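Synaptonemal complex protein 2 (Mus musculus, PDB 5IWZ) is a major component of the axial and lateral elements of synaptonemal complexes, needed for their assembly and for chromosome synapsis in meiosis. Local coordinates at residues P8-I17 against P28-I37. Sequence-based numbering, arbitrary orientation.
Sequences PDLQQLEKCI and PLLALLQIDI
C16 faces the start of 28-37: its SG, turned beside its own backbone N (chi1 -61°), sits between P28 CB at 3.7 Å and L32 CD1. Apolar packing carries nearly everything here. L32 splits its two methyls: CD1 goes to C16 SG, 3.6 Å away, and to L13 CD1. CD2 lies against the backbone at D9, 3.4 Å from D9 O. One turn back, L29 CD1 touches both L13 CD1 and I17 CD1. Toward the chain start, the ring of P8 rests on A31, CB to CB 3.8 Å, and I35 CD1 tucks against P8 CB. L10 and I35 meet tip to tip, and L10 CD1 also presses tightly on I37 CD1, 3.5 Å away.

The polar links are few. A water bridges the segments, donating to C16 O and accepting from L29 N, 2.9 Å each. Within 8-17, D9 OD2 takes Q11 N in an Asx turn and also receives Q11 NE2.

Helices 13-17 and 28-32 run roughly antiparallel at 142°, a helical hairpin within the armadillo-repeat-like domain. Beyond it, L13 and I17 pack on F49 of helix 49-63, L13 also touches I43 of strand 43-45, and L29 reaches S75 of helix 66-79.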
loop_
_atom_site.group_PDB
_atom_site.type_symbol
_atom_site.label_atom_id
_atom_site.label_comp_id
_atom_site.label_asym_id
_atom_site.label_seq_id
_atom_site.Cartn_x
_atom_site.Cartn_y
_atom_site.Cartn_z
ATOM N N PRO A 8 9.537 25.651 -20.924
ATOM C CA PRO A 8 10.296 24.436 -20.604
ATOM C C PRO A 8 10.401 23.541 -21.827
ATOM O O PRO A 8 9.487 23.482 -22.650
ATOM C CB PRO A 8 9.461 23.768 -19.503
ATOM C CG PRO A 8 8.303 24.727 -19.196
ATOM C CD PRO A 8 8.168 25.622 -20.388
ATOM N N ASP A 9 11.525 22.834 -21.948
ATOM C CA ASP A 9 11.783 21.982 -23.110
ATOM C C ASP A 9 12.035 20.545 -22.661
ATOM O O ASP A 9 13.086 20.250 -22.077
ATOM C CB ASP A 9 12.967 22.505 -23.920
ATOM C CG ASP A 9 13.144 21.770 -25.251
ATOM O OD1 ASP A 9 14.113 22.074 -25.981
ATOM O OD2 ASP A 9 12.310 20.889 -25.569
ATOM N N LEU A 10 11.094 19.644 -22.979
ATOM C CA LEU A 10 11.254 18.237 -22.603
ATOM C C LEU A 10 12.523 17.629 -23.183
ATOM O O LEU A 10 13.156 16.785 -22.535
ATOM C CB LEU A 10 10.047 17.419 -23.047
ATOM C CG LEU A 10 8.818 17.624 -22.173
ATOM C CD1 LEU A 10 7.620 17.017 -22.857
ATOM C CD2 LEU A 10 9.030 17.002 -20.802
ATOM N N GLN A 11 12.920 18.045 -24.388
ATOM C CA GLN A 11 14.147 17.536 -24.990
ATOM C C GLN A 11 15.378 17.830 -24.145
ATOM O O GLN A 11 16.442 17.254 -24.402
ATOM C CB GLN A 11 14.326 18.138 -26.386
ATOM C CG GLN A 11 13.160 17.879 -27.315
ATOM C CD GLN A 11 13.268 18.674 -28.598
ATOM O OE1 GLN A 11 13.209 18.116 -29.696
ATOM N NE2 GLN A 11 13.437 19.992 -28.468
ATOM N N GLN A 12 15.251 18.704 -23.151
ATOM C CA GLN A 12 16.327 19.124 -22.271
ATOM C C GLN A 12 16.345 18.360 -20.957
ATOM O O GLN A 12 17.030 18.789 -20.021
ATOM C CB GLN A 12 16.190 20.617 -21.979
ATOM C CG GLN A 12 16.168 21.467 -23.207
ATOM C CD GLN A 12 17.544 21.938 -23.569
ATOM O OE1 GLN A 12 17.950 23.042 -23.196
ATOM N NE2 GLN A 12 18.284 21.102 -24.289
ATOM N N LEU A 13 15.600 17.251 -20.866
ATOM C CA LEU A 13 15.507 16.479 -19.631
ATOM C C LEU A 13 16.872 16.217 -19.014
ATOM O O LEU A 13 17.064 16.421 -17.811
ATOM C CB LEU A 13 14.789 15.148 -19.881
ATOM C CG LEU A 13 14.644 14.235 -18.649
ATOM C CD1 LEU A 13 13.832 14.905 -17.540
ATOM C CD2 LEU A 13 14.027 12.862 -18.999
ATOM N N GLU A 14 17.835 15.742 -19.816
ATOM C CA GLU A 14 19.135 15.421 -19.235
ATOM C C GLU A 14 19.828 16.677 -18.718
ATOM O O GLU A 14 20.455 16.651 -17.650
ATOM C CB GLU A 14 20.020 14.682 -20.239
ATOM C CG GLU A 14 21.377 14.318 -19.647
ATOM C CD GLU A 14 22.101 13.183 -20.383
ATOM O OE1 GLU A 14 21.536 12.598 -21.331
ATOM O OE2 GLU A 14 23.248 12.873 -19.990
ATOM N N LYS A 15 19.698 17.797 -19.437
ATOM C CA LYS A 15 20.288 19.030 -18.933
ATOM C C LYS A 15 19.613 19.479 -17.643
ATOM O O LYS A 15 20.290 19.994 -16.740
ATOM C CB LYS A 15 20.242 20.121 -20.005
ATOM C CG LYS A 15 21.264 19.887 -21.119
ATOM C CD LYS A 15 20.839 20.500 -22.446
ATOM C CE LYS A 15 21.964 20.419 -23.471
ATOM N NZ LYS A 15 22.683 21.706 -23.676
ATOM N N CYS A 16 18.305 19.244 -17.505
ATOM C CA CYS A 16 17.654 19.512 -16.225
ATOM C C CYS A 16 18.271 18.671 -15.118
ATOM O O CYS A 16 18.473 19.159 -13.997
ATOM C CB CYS A 16 16.146 19.242 -16.314
ATOM S SG CYS A 16 15.293 20.277 -17.508
ATOM N N ILE A 17 18.571 17.401 -15.409
ATOM C CA ILE A 17 19.189 16.536 -14.407
ATOM C C ILE A 17 20.587 17.042 -14.063
ATOM O O ILE A 17 20.993 17.047 -12.888
ATOM C CB ILE A 17 19.204 15.071 -14.902
ATOM C CG1 ILE A 17 17.772 14.506 -15.026
ATOM C CG2 ILE A 17 20.107 14.188 -14.014
ATOM C CD1 ILE A 17 16.986 14.452 -13.716
ATOM N N PRO A 28 14.435 23.910 -13.325
ATOM C CA PRO A 28 14.211 23.360 -14.680
ATOM C C PRO A 28 13.464 22.035 -14.665
ATOM O O PRO A 28 12.464 21.887 -15.374
ATOM C CB PRO A 28 15.639 23.238 -15.250
ATOM C CG PRO A 28 16.378 24.358 -14.568
ATOM C CD PRO A 28 15.836 24.336 -13.143
ATOM N N LEU A 29 13.891 21.074 -13.840
ATOM C CA LEU A 29 13.173 19.807 -13.762
ATOM C C LEU A 29 11.705 20.020 -13.397
ATOM O O LEU A 29 10.808 19.425 -14.013
ATOM C CB LEU A 29 13.849 18.891 -12.745
ATOM C CG LEU A 29 13.409 17.432 -12.756
ATOM C CD1 LEU A 29 13.896 16.718 -14.035
ATOM C CD2 LEU A 29 13.905 16.732 -11.505
ATOM N N LEU A 30 11.443 20.879 -12.408
ATOM C CA LEU A 30 10.073 21.125 -11.992
ATOM C C LEU A 30 9.254 21.726 -13.125
ATOM O O LEU A 30 8.064 21.421 -13.269
ATOM C CB LEU A 30 10.049 22.042 -10.774
ATOM C CG LEU A 30 10.341 21.443 -9.409
ATOM C CD1 LEU A 30 10.384 22.560 -8.382
ATOM C CD2 LEU A 30 9.301 20.394 -9.027
ATOM N N ALA A 31 9.871 22.574 -13.945
ATOM C CA ALA A 31 9.134 23.174 -15.051
ATOM C C ALA A 31 8.682 22.108 -16.044
ATOM O O ALA A 31 7.567 22.183 -16.583
ATOM C CB ALA A 31 9.988 24.243 -15.736
ATOM N N LEU A 32 9.521 21.089 -16.277
ATOM C CA LEU A 32 9.122 20.004 -17.168
ATOM C C LEU A 32 7.897 19.277 -16.639
ATOM O O LEU A 32 7.054 18.820 -17.418
ATOM C CB LEU A 32 10.261 19.008 -17.358
ATOM C CG LEU A 32 11.555 19.503 -17.975
ATOM C CD1 LEU A 32 12.405 18.289 -18.309
ATOM C CD2 LEU A 32 11.277 20.355 -19.205
ATOM N N LEU A 33 7.787 19.143 -15.317
ATOM C CA LEU A 33 6.649 18.449 -14.735
ATOM C C LEU A 33 5.324 19.147 -15.022
ATOM O O LEU A 33 4.270 18.565 -14.743
ATOM C CB LEU A 33 6.843 18.292 -13.221
ATOM C CG LEU A 33 7.937 17.323 -12.755
ATOM C CD1 LEU A 33 8.016 17.297 -11.245
ATOM C CD2 LEU A 33 7.686 15.922 -13.285
ATOM N N GLN A 34 5.339 20.358 -15.576
ATOM C CA GLN A 34 4.100 21.053 -15.912
ATOM C C GLN A 34 3.705 20.893 -17.377
ATOM O O GLN A 34 2.670 21.428 -17.783
ATOM C CB GLN A 34 4.198 22.549 -15.575
ATOM C CG GLN A 34 4.927 22.896 -14.279
ATOM C CD GLN A 34 4.448 22.110 -13.069
ATOM O OE1 GLN A 34 3.253 21.836 -12.917
ATOM N NE2 GLN A 34 5.390 21.747 -12.191
ATOM N N ILE A 35 4.500 20.174 -18.172
ATOM C CA ILE A 35 4.201 19.902 -19.576
ATOM C C ILE A 35 3.440 18.588 -19.677
ATOM O O ILE A 35 3.716 17.636 -18.937
ATOM C CB ILE A 35 5.491 19.837 -20.416
ATOM C CG1 ILE A 35 6.340 21.089 -20.245
ATOM C CG2 ILE A 35 5.165 19.646 -21.887
ATOM C CD1 ILE A 35 7.669 20.984 -20.972
ATOM N N ASP A 36 2.488 18.527 -20.604
ATOM C CA ASP A 36 1.830 17.268 -20.922
ATOM C C ASP A 36 2.651 16.533 -21.971
ATOM O O ASP A 36 2.923 17.074 -23.046
ATOM C CB ASP A 36 0.400 17.496 -21.406
ATOM C CG ASP A 36 -0.631 17.234 -20.318
ATOM O OD1 ASP A 36 -1.441 18.131 -19.996
ATOM O OD2 ASP A 36 -0.626 16.107 -19.777
ATOM N N ILE A 37 3.040 15.301 -21.641
ATOM C CA ILE A 37 3.880 14.497 -22.521
ATOM C C ILE A 37 3.085 14.125 -23.761
ATOM O O ILE A 37 1.970 13.594 -23.669
ATOM C CB ILE A 37 4.384 13.241 -21.793
ATOM C CG1 ILE A 37 5.263 13.617 -20.596
ATOM C CG2 ILE A 37 5.140 12.327 -22.763
ATOM C CD1 ILE A 37 6.531 14.307 -20.979
HETATM O O HOH W 1 16.541 20.895 -12.674
#